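Local atomic coordinates of synaptic vesicle membrane protein VAT-1 homolog-like (PDB entry 4A27), a protein that probably acts as an oxidoreductase of the quinone oxidoreductase branch of the zinc-containing alcohol dehydrogenase family. Residues 132-137 with 157-162; 138-143 with 164-169; 4-9 with 61-66; 23-28 with 98-103. All coordinates share one frame; numbering follows the deposited sequence.

Contact 1: residues 132-137 with 157-162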
loop_
_atom_site.group_PDB
_atom_site.type_symbol
_atom_site.label_atom_id
_atom_site.label_comp_id
_atom_site.label_asym_id
_atom_site.label_seq_id
_atom_site.Cartn_x
_atom_site.Cartn_y
_atom_site.Cartn_z
ATOM N N VAL A 132 -5.628 -7.017 -8.567
ATOM C CA VAL A 132 -4.845 -7.170 -7.378
ATOM C C VAL A 132 -4.055 -5.896 -7.113
ATOM O O VAL A 132 -3.924 -5.472 -5.940
ATOM C CB VAL A 132 -3.952 -8.411 -7.409
ATOM C CG1 VAL A 132 -3.111 -8.419 -6.174
ATOM C CG2 VAL A 132 -4.800 -9.698 -7.463
ATOM N N MET A 133 -3.537 -5.277 -8.175
ATOM C CA MET A 133 -2.786 -4.040 -7.993
ATOM C C MET A 133 -3.630 -2.914 -7.439
ATOM O O MET A 133 -3.154 -2.145 -6.599
ATOM C CB MET A 133 -2.124 -3.608 -9.286
ATOM C CG MET A 133 -1.028 -4.560 -9.752
ATOM S SD MET A 133 -0.037 -3.882 -11.141
ATOM C CE MET A 133 -1.408 -3.624 -12.325
ATOM N N LEU A 134 -4.840 -2.765 -7.976
ATOM C CA LEU A 134 -5.670 -1.650 -7.642
ATOM C C LEU A 134 -6.306 -1.775 -6.279
ATOM O O LEU A 134 -6.478 -0.759 -5.601
ATOM C CB LEU A 134 -6.802 -1.473 -8.660
ATOM C CG LEU A 134 -6.443 -0.922 -10.046
ATOM C CD1 LEU A 134 -7.705 -1.043 -11.001
ATOM C CD2 LEU A 134 -5.824 0.538 -9.945
ATOM N N PHE A 135 -6.693 -2.996 -5.886
ATOM C CA PHE A 135 -7.478 -3.171 -4.692
ATOM C C PHE A 135 -6.797 -3.944 -3.570
ATOM O O PHE A 135 -7.213 -3.809 -2.443
ATOM C CB PHE A 135 -8.820 -3.830 -5.014
ATOM C CG PHE A 135 -9.620 -3.088 -6.025
ATOM C CD1 PHE A 135 -10.237 -1.876 -5.685
ATOM C CD2 PHE A 135 -9.824 -3.607 -7.307
ATOM C CE1 PHE A 135 -11.014 -1.162 -6.641
ATOM C CE2 PHE A 135 -10.607 -2.916 -8.260
ATOM C CZ PHE A 135 -11.194 -1.684 -7.914
ATOM N N GLU A 136 -5.742 -4.712 -3.860
ATOM C CA GLU A 136 -5.000 -5.395 -2.816
ATOM C C GLU A 136 -3.657 -4.720 -2.516
ATOM O O GLU A 136 -3.340 -4.550 -1.364
ATOM C CB GLU A 136 -4.862 -6.852 -3.138
ATOM C CG GLU A 136 -6.225 -7.578 -3.174
ATOM C CD GLU A 136 -6.845 -7.792 -1.776
ATOM O OE1 GLU A 136 -6.126 -7.625 -0.773
ATOM O OE2 GLU A 136 -8.053 -8.118 -1.680
ATOM N N VAL A 137 -2.910 -4.258 -3.522
ATOM C CA VAL A 137 -1.673 -3.538 -3.254
ATOM C C VAL A 137 -2.011 -2.070 -2.934
ATOM O O VAL A 137 -1.845 -1.614 -1.809
ATOM C CB VAL A 137 -0.676 -3.677 -4.403
ATOM C CG1 VAL A 137 0.558 -2.877 -4.103
ATOM C CG2 VAL A 137 -0.342 -5.153 -4.629
ATOM N N GLN A 157 -5.753 -1.871 -20.414
ATOM C CA GLN A 157 -7.183 -1.794 -20.653
ATOM C C GLN A 157 -7.988 -2.419 -19.506
ATOM O O GLN A 157 -9.097 -1.942 -19.197
ATOM C CB GLN A 157 -7.540 -2.486 -21.976
ATOM C CG GLN A 157 -7.151 -1.681 -23.205
ATOM C CD GLN A 157 -8.021 -0.454 -23.371
ATOM O OE1 GLN A 157 -9.190 -0.580 -23.733
ATOM N NE2 GLN A 157 -7.462 0.748 -23.076
ATOM N N ALA A 158 -7.481 -3.502 -18.907
ATOM C CA ALA A 158 -8.143 -4.089 -17.742
ATOM C C ALA A 158 -8.171 -3.076 -16.586
ATOM O O ALA A 158 -9.182 -2.934 -15.892
ATOM C CB ALA A 158 -7.455 -5.428 -17.319
ATOM N N VAL A 159 -7.076 -2.359 -16.379
ATOM C CA VAL A 159 -7.014 -1.309 -15.349
ATOM C C VAL A 159 -8.082 -0.193 -15.605
ATOM O O VAL A 159 -8.823 0.211 -14.684
ATOM C CB VAL A 159 -5.578 -0.700 -15.232
ATOM C CG1 VAL A 159 -5.530 0.620 -14.422
ATOM C CG2 VAL A 159 -4.519 -1.699 -14.614
ATOM N N ALA A 160 -8.220 0.256 -16.859
ATOM C CA ALA A 160 -9.185 1.352 -17.185
ATOM C C ALA A 160 -10.596 0.904 -16.909
ATOM O O ALA A 160 -11.373 1.635 -16.363
ATOM C CB ALA A 160 -9.063 1.810 -18.633
ATOM N N GLN A 161 -10.921 -0.327 -17.259
ATOM C CA GLN A 161 -12.283 -0.813 -17.091
ATOM C C GLN A 161 -12.604 -0.954 -15.600
ATOM O O GLN A 161 -13.709 -0.671 -15.184
ATOM C CB GLN A 161 -12.441 -2.186 -17.768
ATOM C CG GLN A 161 -12.402 -2.098 -19.277
ATOM C CD GLN A 161 -12.611 -3.418 -19.945
ATOM O OE1 GLN A 161 -13.208 -4.323 -19.358
ATOM N NE2 GLN A 161 -12.181 -3.532 -21.206
ATOM N N LEU A 162 -11.647 -1.457 -14.810
ATOM C CA LEU A 162 -11.888 -1.638 -13.392
ATOM C C LEU A 162 -11.984 -0.305 -12.648
ATOM O O LEU A 162 -12.798 -0.174 -11.738
ATOM C CB LEU A 162 -10.826 -2.534 -12.737
ATOM C CG LEU A 162 -10.899 -3.987 -13.089
ATOM C CD1 LEU A 162 -9.592 -4.722 -12.671
ATOM C CD2 LEU A 162 -12.185 -4.544 -12.391
#
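Leu134 and Leu162 have nearly the same shape: in each, CG is anti to the carbonyl carbon and beside the backbone N (chi1 -73° and -72°), with an extended second torsion. Set this way, the two side chains cross obliquely, and CD1 of Leu134 comes to 3.9 Å from CB of Leu162. Leu134 CD1 also lies 4.0 Å from Val159 O and approaches CG1 of that valine, so it fits between residues one turn apart on the partner helix. Beside it, Met133 curls so that its terminal CE reaches CG2 of Val159 at 4.3 Å. The helix pair belongs to the Rossmann-type half of the protein: helix 154-163 is the crossover helix of a beta-alpha-beta unit joining the parallel strands 145-148 and 170-175, and helix 124-137 packs on it, the axes of segments 132-137 and 157-162 approaching to 10.8 Å at 54°. Phe135 extends the contact toward the carbonyl end of Leu162. Its ring presents an edge to Leu162 O, which lies near the ring plane 4.4 Å from Phe135 CZ, while CB of its chain neighbour Leu134 sits over one face, offset toward the rim. Tyr131 also meets this ring. Leu162 has further apolar cover from Leu300 and Leu303 of helix 290-305. Toward its C-terminal end, helix 124-137 widens into a pi-type turn, where Val132 O accepts from both Glu136 N and Val137 N, at 2.9 Å each. Within this turn, the Glu136 side chain forms a salt bridge with Arg141 of the second subunit.

Contact 2: residues 138-143 with 164-169; sequences ANLREG and STVPNV. With EDO (1,2-ethanediol), chain C.
Two CA-H...O contacts accompany the hydrogen bond between these loops: Glu142 CA lies 3.3 Å from Pro167 O and Gly143 CA 3.1 Å from Asn168 O. The conventional bond runs from Gly143 N to Pro167 O (3.3 Å, 153° at the hydrogen), in the carbonyl plane. Glu142 stretches obliquely across the Pro167 ring, its CG 3.6 Å from the ring CD, and its carboxylate ends alongside the Asn168 amide. Val166 CG1 rests against the peptide between Arg141 and Glu142, and Leu140 CD1 meets Val169 CG1 tip to tip at 4.0 Å.

Arg141 bends back along its own loop. Its NE donates to Asn139 O (2.9 Å, 165°) in the guanidinium plane, NH1 pairs with Glu136 of the second subunit, and NH2 bonds weakly to O2 of a 1,2-ethanediol, probably from the crystallisation liquor, which Asn139 N holds more firmly. An alanine here would lose the bond to Asn139 O and this salt bridge, and would probably leave the loop at Asn139 less firmly held and the subunit interface weaker. Leu140 also packs on Phe135, Cys163 and Ile211 of strand 209-215, where the loops after helices 124-137 and 154-163 lead into strands 145-148 and 170-175.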
loop_
_atom_site.group_PDB
_atom_site.type_symbol
_atom_site.label_atom_id
_atom_site.label_comp_id
_atom_site.label_asym_id
_atom_site.label_seq_id
_atom_site.Cartn_x
_atom_site.Cartn_y
_atom_site.Cartn_z
ATOM N N ALA A 138 -2.543 -1.344 -3.908
ATOM C CA ALA A 138 -3.105 -0.071 -3.645
ATOM C C ALA A 138 -4.484 -0.377 -3.097
ATOM O O ALA A 138 -4.912 -1.550 -3.084
ATOM C CB ALA A 138 -3.170 0.744 -4.961
ATOM N N ASN A 139 -5.174 0.650 -2.634
ATOM C CA ASN A 139 -6.582 0.517 -2.165
ATOM C C ASN A 139 -7.331 1.630 -2.902
ATOM O O ASN A 139 -7.643 2.647 -2.316
ATOM C CB ASN A 139 -6.629 0.715 -0.620
ATOM C CG ASN A 139 -8.036 0.705 -0.048
ATOM O OD1 ASN A 139 -8.976 0.216 -0.671
ATOM N ND2 ASN A 139 -8.185 1.292 1.155
ATOM N N LEU A 140 -7.594 1.440 -4.191
ATOM C CA LEU A 140 -8.318 2.419 -4.994
ATOM C C LEU A 140 -9.702 2.692 -4.450
ATOM O O LEU A 140 -10.468 1.762 -4.243
ATOM C CB LEU A 140 -8.452 1.962 -6.457
ATOM C CG LEU A 140 -9.211 2.902 -7.396
ATOM C CD1 LEU A 140 -8.463 4.271 -7.593
ATOM C CD2 LEU A 140 -9.455 2.186 -8.725
ATOM N N ARG A 141 -10.001 3.972 -4.246
ATOM C CA ARG A 141 -11.317 4.449 -3.707
ATOM C C ARG A 141 -11.802 5.668 -4.490
ATOM O O ARG A 141 -11.041 6.264 -5.254
ATOM C CB ARG A 141 -11.210 4.855 -2.192
ATOM C CG ARG A 141 -11.152 3.657 -1.212
ATOM C CD ARG A 141 -10.397 4.023 0.110
ATOM N NE ARG A 141 -8.960 4.081 -0.128
ATOM C CZ ARG A 141 -8.057 4.621 0.678
ATOM N NH1 ARG A 141 -8.416 5.171 1.826
ATOM N NH2 ARG A 141 -6.779 4.594 0.323
ATOM N N GLU A 142 -13.065 6.051 -4.239
ATOM C CA GLU A 142 -13.736 7.183 -4.858
ATOM C C GLU A 142 -12.907 8.437 -4.898
ATOM O O GLU A 142 -12.304 8.783 -3.910
ATOM C CB GLU A 142 -15.052 7.520 -4.123
ATOM C CG GLU A 142 -16.270 6.771 -4.611
ATOM C CD GLU A 142 -17.602 7.351 -4.090
ATOM O OE1 GLU A 142 -17.835 8.584 -4.207
ATOM O OE2 GLU A 142 -18.419 6.558 -3.555
ATOM N N GLY A 143 -12.889 9.119 -6.051
ATOM C CA GLY A 143 -12.196 10.401 -6.183
ATOM C C GLY A 143 -10.700 10.336 -6.459
ATOM O O GLY A 143 -10.045 11.359 -6.624
ATOM N N SER A 164 -13.349 2.279 -13.790
ATOM C CA SER A 164 -14.684 2.783 -14.088
ATOM C C SER A 164 -15.761 2.143 -13.216
ATOM O O SER A 164 -16.881 2.633 -13.196
ATOM C CB SER A 164 -15.033 2.624 -15.579
ATOM O OG SER A 164 -15.328 1.279 -15.912
ATOM N N THR A 165 -15.437 1.071 -12.500
ATOM C CA THR A 165 -16.399 0.476 -11.536
ATOM C C THR A 165 -16.408 1.193 -10.184
ATOM O O THR A 165 -17.279 0.932 -9.355
ATOM C CB THR A 165 -16.150 -1.046 -11.283
ATOM O OG1 THR A 165 -14.833 -1.258 -10.723
ATOM C CG2 THR A 165 -16.315 -1.874 -12.591
ATOM N N VAL A 166 -15.436 2.077 -9.959
ATOM C CA VAL A 166 -15.331 2.864 -8.749
ATOM C C VAL A 166 -15.665 4.332 -9.083
ATOM O O VAL A 166 -15.104 4.888 -10.010
ATOM C CB VAL A 166 -13.911 2.816 -8.188
ATOM C CG1 VAL A 166 -13.787 3.767 -6.934
ATOM C CG2 VAL A 166 -13.527 1.376 -7.840
ATOM N N PRO A 167 -16.570 4.977 -8.319
ATOM C CA PRO A 167 -17.008 6.330 -8.731
ATOM C C PRO A 167 -15.925 7.421 -8.739
ATOM O O PRO A 167 -15.033 7.455 -7.877
ATOM C CB PRO A 167 -18.088 6.681 -7.706
ATOM C CG PRO A 167 -18.482 5.393 -7.062
ATOM C CD PRO A 167 -17.306 4.483 -7.149
ATOM N N ASN A 168 -15.997 8.272 -9.759
ATOM C CA ASN A 168 -15.204 9.484 -9.864
ATOM C C ASN A 168 -13.711 9.193 -9.819
ATOM O O ASN A 168 -12.950 9.875 -9.128
ATOM C CB ASN A 168 -15.590 10.505 -8.772
ATOM C CG ASN A 168 -17.094 10.675 -8.639
ATOM O OD1 ASN A 168 -17.764 11.059 -9.589
ATOM N ND2 ASN A 168 -17.631 10.356 -7.468
ATOM N N VAL A 169 -13.274 8.197 -10.579
ATOM C CA VAL A 169 -11.845 7.920 -10.642
ATOM C C VAL A 169 -11.323 8.453 -11.919
ATOM O O VAL A 169 -11.858 8.135 -12.971
ATOM C CB VAL A 169 -11.568 6.424 -10.451
ATOM C CG1 VAL A 169 -10.111 6.045 -10.757
ATOM C CG2 VAL A 169 -11.860 6.105 -8.981
HETATM C C1 EDO C . -3.203 5.174 -2.501
HETATM O O1 EDO C . -1.773 5.248 -2.345
HETATM C C2 EDO C . -3.606 3.733 -2.722
HETATM O O2 EDO C . -4.547 3.259 -1.740
#

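Contact 3: residues 4-9 with 61-66; sequences MRAVVL and PLVPGF
Leu9 and Leu62 run alongside each other in the same direction, with CD2 of the first 4.2 Å from CD1 of the second. Leu9 reaches there with CG anti to its backbone N, whereas Leu62 holds CG flanked by both its N and its carbonyl carbon (chi1 68°), the sterically tighter choice. Pro64 borders this pair, its CG near Leu9 CB. Along the backbone from there, Val8 CG1 lies beside the Pro61 ring, 3.7 Å from Pro61 CB, and Ala6 CB approaches Val63 CG2. Val7 O faces an apolar group: Val63 CG1 and Pro64 CD each come within 3.4 Å of it.

At the polar edge, Leu9 and Leu62 form one antiparallel hydrogen-bonded pair, a single beta bridge. Leu9 N donates to Leu62 O at 2.8 Å in an almost straight bond (178°), nearly along the C=O axis. The return bond, Leu62 N to Leu9 O, is longer at 3.3 Å and is received on a lone pair. Pro61, which follows a cis peptide, adds a CA-H...O contact to Leu9 O. Strand 4-9 pairs antiparallel with strand 18-23, and the bridge thus ties this hairpin to the loop of the GroES-like domain that leads into strand 67-75. Specific bonding here is left to the backbone, so a brief strand-like pairing is held within aliphatic and proline surfaces, with no charged side chain taking part.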
loop_
_atom_site.group_PDB
_atom_site.type_symbol
_atom_site.label_atom_id
_atom_site.label_comp_id
_atom_site.label_asym_id
_atom_site.label_seq_id
_atom_site.Cartn_x
_atom_site.Cartn_y
_atom_site.Cartn_z
ATOM N N MET A 4 0.015 -35.474 -28.789
ATOM C CA MET A 4 -0.659 -34.181 -29.016
ATOM C C MET A 4 0.336 -33.247 -29.684
ATOM O O MET A 4 1.530 -33.493 -29.589
ATOM C CB MET A 4 -1.113 -33.571 -27.693
ATOM C CG MET A 4 0.016 -33.378 -26.663
ATOM S SD MET A 4 -0.506 -32.312 -25.304
ATOM C CE MET A 4 1.008 -31.688 -24.495
ATOM N N ARG A 5 -0.148 -32.187 -30.339
ATOM C CA ARG A 5 0.734 -31.126 -30.884
ATOM C C ARG A 5 0.972 -30.068 -29.838
ATOM O O ARG A 5 0.102 -29.787 -29.012
ATOM C CB ARG A 5 0.135 -30.431 -32.112
ATOM C CG ARG A 5 -0.229 -31.365 -33.266
ATOM C CD ARG A 5 -0.103 -30.652 -34.627
ATOM N NE ARG A 5 -1.052 -29.552 -34.781
ATOM C CZ ARG A 5 -0.880 -28.502 -35.586
ATOM N NH1 ARG A 5 0.219 -28.365 -36.326
ATOM N NH2 ARG A 5 -1.827 -27.574 -35.652
ATOM N N ALA A 6 2.176 -29.508 -29.837
ATOM C CA ALA A 6 2.558 -28.515 -28.897
ATOM C C ALA A 6 3.629 -27.617 -29.502
ATOM O O ALA A 6 4.232 -27.962 -30.517
ATOM C CB ALA A 6 3.068 -29.173 -27.615
ATOM N N VAL A 7 3.776 -26.417 -28.934
ATOM C CA VAL A 7 4.873 -25.531 -29.288
ATOM C C VAL A 7 5.994 -25.891 -28.313
ATOM O O VAL A 7 5.763 -25.997 -27.113
ATOM C CB VAL A 7 4.521 -24.046 -29.155
ATOM C CG1 VAL A 7 5.759 -23.180 -29.448
ATOM C CG2 VAL A 7 3.367 -23.666 -30.086
ATOM N N VAL A 8 7.185 -26.130 -28.852
ATOM C CA VAL A 8 8.355 -26.411 -28.053
ATOM C C VAL A 8 9.377 -25.283 -28.242
ATOM O O VAL A 8 9.570 -24.783 -29.362
ATOM C CB VAL A 8 9.007 -27.759 -28.444
ATOM C CG1 VAL A 8 10.018 -28.162 -27.343
ATOM C CG2 VAL A 8 7.967 -28.816 -28.617
ATOM N N LEU A 9 9.992 -24.882 -27.136
ATOM C CA LEU A 9 11.156 -24.011 -27.161
ATOM C C LEU A 9 12.388 -24.924 -27.153
ATOM O O LEU A 9 12.666 -25.570 -26.146
ATOM C CB LEU A 9 11.162 -23.091 -25.943
ATOM C CG LEU A 9 12.295 -22.092 -25.816
ATOM C CD1 LEU A 9 12.309 -21.127 -26.982
ATOM C CD2 LEU A 9 12.177 -21.387 -24.484
ATOM N N PRO A 61 14.499 -28.685 -23.626
ATOM C CA PRO A 61 13.291 -28.167 -24.304
ATOM C C PRO A 61 12.120 -28.035 -23.346
ATOM O O PRO A 61 12.094 -28.699 -22.307
ATOM C CB PRO A 61 12.989 -29.222 -25.371
ATOM C CG PRO A 61 13.704 -30.468 -24.902
ATOM C CD PRO A 61 14.950 -29.951 -24.226
ATOM N N LEU A 62 11.185 -27.149 -23.674
ATOM C CA LEU A 62 10.042 -26.880 -22.812
ATOM C C LEU A 62 8.874 -26.353 -23.616
ATOM O O LEU A 62 9.044 -25.799 -24.689
ATOM C CB LEU A 62 10.405 -25.903 -21.693
ATOM C CG LEU A 62 10.749 -24.435 -21.976
ATOM C CD1 LEU A 62 9.513 -23.592 -22.107
ATOM C CD2 LEU A 62 11.602 -23.928 -20.825
ATOM N N VAL A 63 7.676 -26.572 -23.101
ATOM C CA VAL A 63 6.469 -26.057 -23.729
ATOM C C VAL A 63 6.167 -24.741 -22.960
ATOM O O VAL A 63 6.013 -24.749 -21.730
ATOM C CB VAL A 63 5.332 -27.090 -23.649
ATOM C CG1 VAL A 63 4.009 -26.518 -24.304
ATOM C CG2 VAL A 63 5.749 -28.455 -24.298
ATOM N N PRO A 64 6.187 -23.592 -23.654
ATOM C CA PRO A 64 5.850 -22.326 -22.969
ATOM C C PRO A 64 4.352 -22.108 -22.713
ATOM O O PRO A 64 3.527 -22.927 -23.120
ATOM C CB PRO A 64 6.294 -21.254 -23.958
ATOM C CG PRO A 64 6.973 -21.966 -25.075
ATOM C CD PRO A 64 6.470 -23.363 -25.077
ATOM N N GLY A 65 4.053 -21.016 -22.003
ATOM C CA GLY A 65 2.704 -20.499 -21.822
ATOM C C GLY A 65 2.141 -20.764 -20.449
ATOM O O GLY A 65 2.318 -21.865 -19.892
ATOM N N PHE A 66 1.411 -19.780 -19.929
ATOM C CA PHE A 66 0.916 -19.791 -18.544
ATOM C C PHE A 66 -0.609 -19.698 -18.393
ATOM O O PHE A 66 -1.127 -19.758 -17.278
ATOM C CB PHE A 66 1.538 -18.633 -17.787
ATOM C CG PHE A 66 3.019 -18.731 -17.695
ATOM C CD1 PHE A 66 3.619 -19.629 -16.821
ATOM C CD2 PHE A 66 3.822 -17.973 -18.505
ATOM C CE1 PHE A 66 4.990 -19.749 -16.756
ATOM C CE2 PHE A 66 5.193 -18.081 -18.434
ATOM C CZ PHE A 66 5.774 -18.979 -17.556
#

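Contact 4: residues 23-28 with 98-103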
loop_
_atom_site.group_PDB
_atom_site.type_symbol
_atom_site.label_atom_id
_atom_site.label_comp_id
_atom_site.label_asym_id
_atom_site.label_seq_id
_atom_site.Cartn_x
_atom_site.Cartn_y
_atom_site.Cartn_z
ATOM N N LYS A 23 3.918 -34.568 -28.778
ATOM C CA LYS A 23 4.249 -34.826 -27.403
ATOM C C LYS A 23 3.306 -35.843 -26.770
ATOM O O LYS A 23 2.153 -35.949 -27.182
ATOM C CB LYS A 23 4.152 -33.495 -26.681
ATOM C CG LYS A 23 4.517 -33.480 -25.224
ATOM C CD LYS A 23 4.824 -32.058 -24.749
ATOM C CE LYS A 23 5.542 -32.033 -23.411
ATOM N NZ LYS A 23 4.971 -33.022 -22.458
ATOM N N ALA A 24 3.800 -36.587 -25.780
ATOM C CA ALA A 24 2.948 -37.448 -24.959
ATOM C C ALA A 24 1.829 -36.616 -24.322
ATOM O O ALA A 24 2.082 -35.592 -23.709
ATOM C CB ALA A 24 3.787 -38.133 -23.853
ATOM N N MET A 25 0.594 -37.074 -24.453
ATOM C CA MET A 25 -0.501 -36.417 -23.787
ATOM C C MET A 25 -0.334 -36.636 -22.266
ATOM O O MET A 25 -0.149 -37.759 -21.836
ATOM C CB MET A 25 -1.822 -37.010 -24.245
ATOM C CG MET A 25 -2.990 -36.107 -23.943
ATOM S SD MET A 25 -4.479 -36.745 -24.692
ATOM C CE MET A 25 -4.037 -36.474 -26.416
ATOM N N PRO A 26 -0.379 -35.570 -21.454
ATOM C CA PRO A 26 -0.301 -35.807 -20.012
ATOM C C PRO A 26 -1.629 -36.356 -19.455
ATOM O O PRO A 26 -2.664 -36.227 -20.098
ATOM C CB PRO A 26 0.007 -34.422 -19.450
ATOM C CG PRO A 26 -0.625 -33.484 -20.423
ATOM C CD PRO A 26 -0.506 -34.138 -21.775
ATOM N N GLU A 27 -1.575 -37.010 -18.299
ATOM C CA GLU A 27 -2.778 -37.474 -17.617
ATOM C C GLU A 27 -2.823 -36.831 -16.238
ATOM O O GLU A 27 -1.783 -36.532 -15.657
ATOM C CB GLU A 27 -2.818 -39.019 -17.512
ATOM C CG GLU A 27 -3.083 -39.760 -18.839
ATOM C CD GLU A 27 -4.446 -39.417 -19.472
ATOM O OE1 GLU A 27 -5.423 -39.157 -18.739
ATOM O OE2 GLU A 27 -4.550 -39.411 -20.717
ATOM N N PRO A 28 -4.035 -36.593 -15.708
ATOM C CA PRO A 28 -4.192 -35.841 -14.465
ATOM C C PRO A 28 -3.793 -36.634 -13.221
ATOM O O PRO A 28 -4.279 -37.734 -13.010
ATOM C CB PRO A 28 -5.696 -35.512 -14.446
ATOM C CG PRO A 28 -6.317 -36.607 -15.197
ATOM C CD PRO A 28 -5.338 -36.906 -16.313
ATOM N N ALA A 98 -0.258 -26.109 -25.915
ATOM C CA ALA A 98 -0.417 -27.486 -26.369
ATOM C C ALA A 98 -1.913 -27.776 -26.466
ATOM O O ALA A 98 -2.746 -27.038 -25.913
ATOM C CB ALA A 98 0.268 -28.467 -25.407
ATOM N N GLU A 99 -2.253 -28.830 -27.189
ATOM C CA GLU A 99 -3.632 -29.243 -27.351
ATOM C C GLU A 99 -4.265 -29.717 -26.055
ATOM O O GLU A 99 -5.490 -29.649 -25.910
ATOM C CB GLU A 99 -3.733 -30.338 -28.442
ATOM C CG GLU A 99 -3.492 -29.771 -29.835
ATOM C CD GLU A 99 -3.508 -30.798 -30.965
ATOM O OE1 GLU A 99 -2.963 -31.914 -30.796
ATOM O OE2 GLU A 99 -4.045 -30.452 -32.037
ATOM N N VAL A 100 -3.452 -30.247 -25.139
ATOM C CA VAL A 100 -3.929 -30.737 -23.841
ATOM C C VAL A 100 -2.974 -30.339 -22.720
ATOM O O VAL A 100 -1.738 -30.313 -22.897
ATOM C CB VAL A 100 -4.106 -32.310 -23.831
ATOM C CG1 VAL A 100 -4.648 -32.796 -22.512
ATOM C CG2 VAL A 100 -5.042 -32.791 -24.963
ATOM N N VAL A 101 -3.584 -30.017 -21.578
ATOM C CA VAL A 101 -2.924 -29.466 -20.402
ATOM C C VAL A 101 -3.497 -30.127 -19.153
ATOM O O VAL A 101 -4.712 -30.270 -19.014
ATOM C CB VAL A 101 -3.143 -27.894 -20.342
ATOM C CG1 VAL A 101 -3.152 -27.373 -18.945
ATOM C CG2 VAL A 101 -2.070 -27.159 -21.177
ATOM N N CYS A 102 -2.631 -30.487 -18.222
ATOM C CA CYS A 102 -3.047 -30.877 -16.893
ATOM C C CYS A 102 -2.551 -29.812 -15.913
ATOM O O CYS A 102 -1.442 -29.301 -16.057
ATOM C CB CYS A 102 -2.496 -32.272 -16.538
ATOM S SG CYS A 102 -3.375 -33.644 -17.408
ATOM N N THR A 103 -3.389 -29.449 -14.941
ATOM C CA THR A 103 -3.019 -28.424 -13.944
ATOM C C THR A 103 -3.815 -28.629 -12.639
ATOM O O THR A 103 -4.976 -29.092 -12.679
ATOM C CB THR A 103 -3.253 -26.964 -14.510
ATOM O OG1 THR A 103 -2.504 -25.987 -13.754
ATOM C CG2 THR A 103 -4.745 -26.614 -14.527
#
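Met25 lies on the loop that links strand 18-23 to strand 32-42 in the GroES-like domain, where it covers strand 100-104, itself an antiparallel partner of 32-42. From CB the side chain leaves with CG anti to the backbone N (chi1 -162°), and CG of Met25 meets Val100 CB and CG1, each at 4.0 Å. SD of Met25 comes next, 4.0 Å from Val100 CG2. A bend at chi3 (-68°) then brings CE of Met25 to 4.1 Å from Val100 CG2. The methionine therefore crosses the valine obliquely, with three successive atoms resting on its branches. An alanine here would lose CG, SD and CE and would probably leave Val100 less well covered on this side.

Pro26 continues the apolar layer, its CD near Val100 CG1 and its CB 4.0 Å from Cys102 SG. Residues 25-28 and 100-102 run in similar directions, yet no hydrogen bond crosses between them, and the contact is apolar side-chain packing, with the Cys102 sulfur also set against backbone. Glu27 turns its CB away from the strand, and its carboxylate forms a salt bridge with Lys34 of strand 32-42. The sulfur of Cys102, placed by a chi1 of -74° beside its own backbone N, is set against the Glu27-Pro28 peptide, 3.4 Å from Glu27 C and 3.5 Å from Pro28 N.

Overall arrangement
The four contacts form two pairs on opposite sides of the chain's centre. Contacts 3 and 4 come first along the sequence, their segments alternating, with centres about 11 Å apart; Met4 N to Lys23 O and Arg5 N to Glu99 OE1 join them, and both belong to the GroES-like part with its hairpin and mixed sheet. Contacts 1 and 2 follow, also alternating, with centres about 10 Å apart; contact 1 joins helices of the Rossmann-type half and contact 2 the loops from them into strands 145-148 and 170-175. Between the pairs the centres lie about 30 to 41 Å apart. Contacts 1 and 2 reach the second subunit, placing part of the dimer interface on the Rossmann-type side.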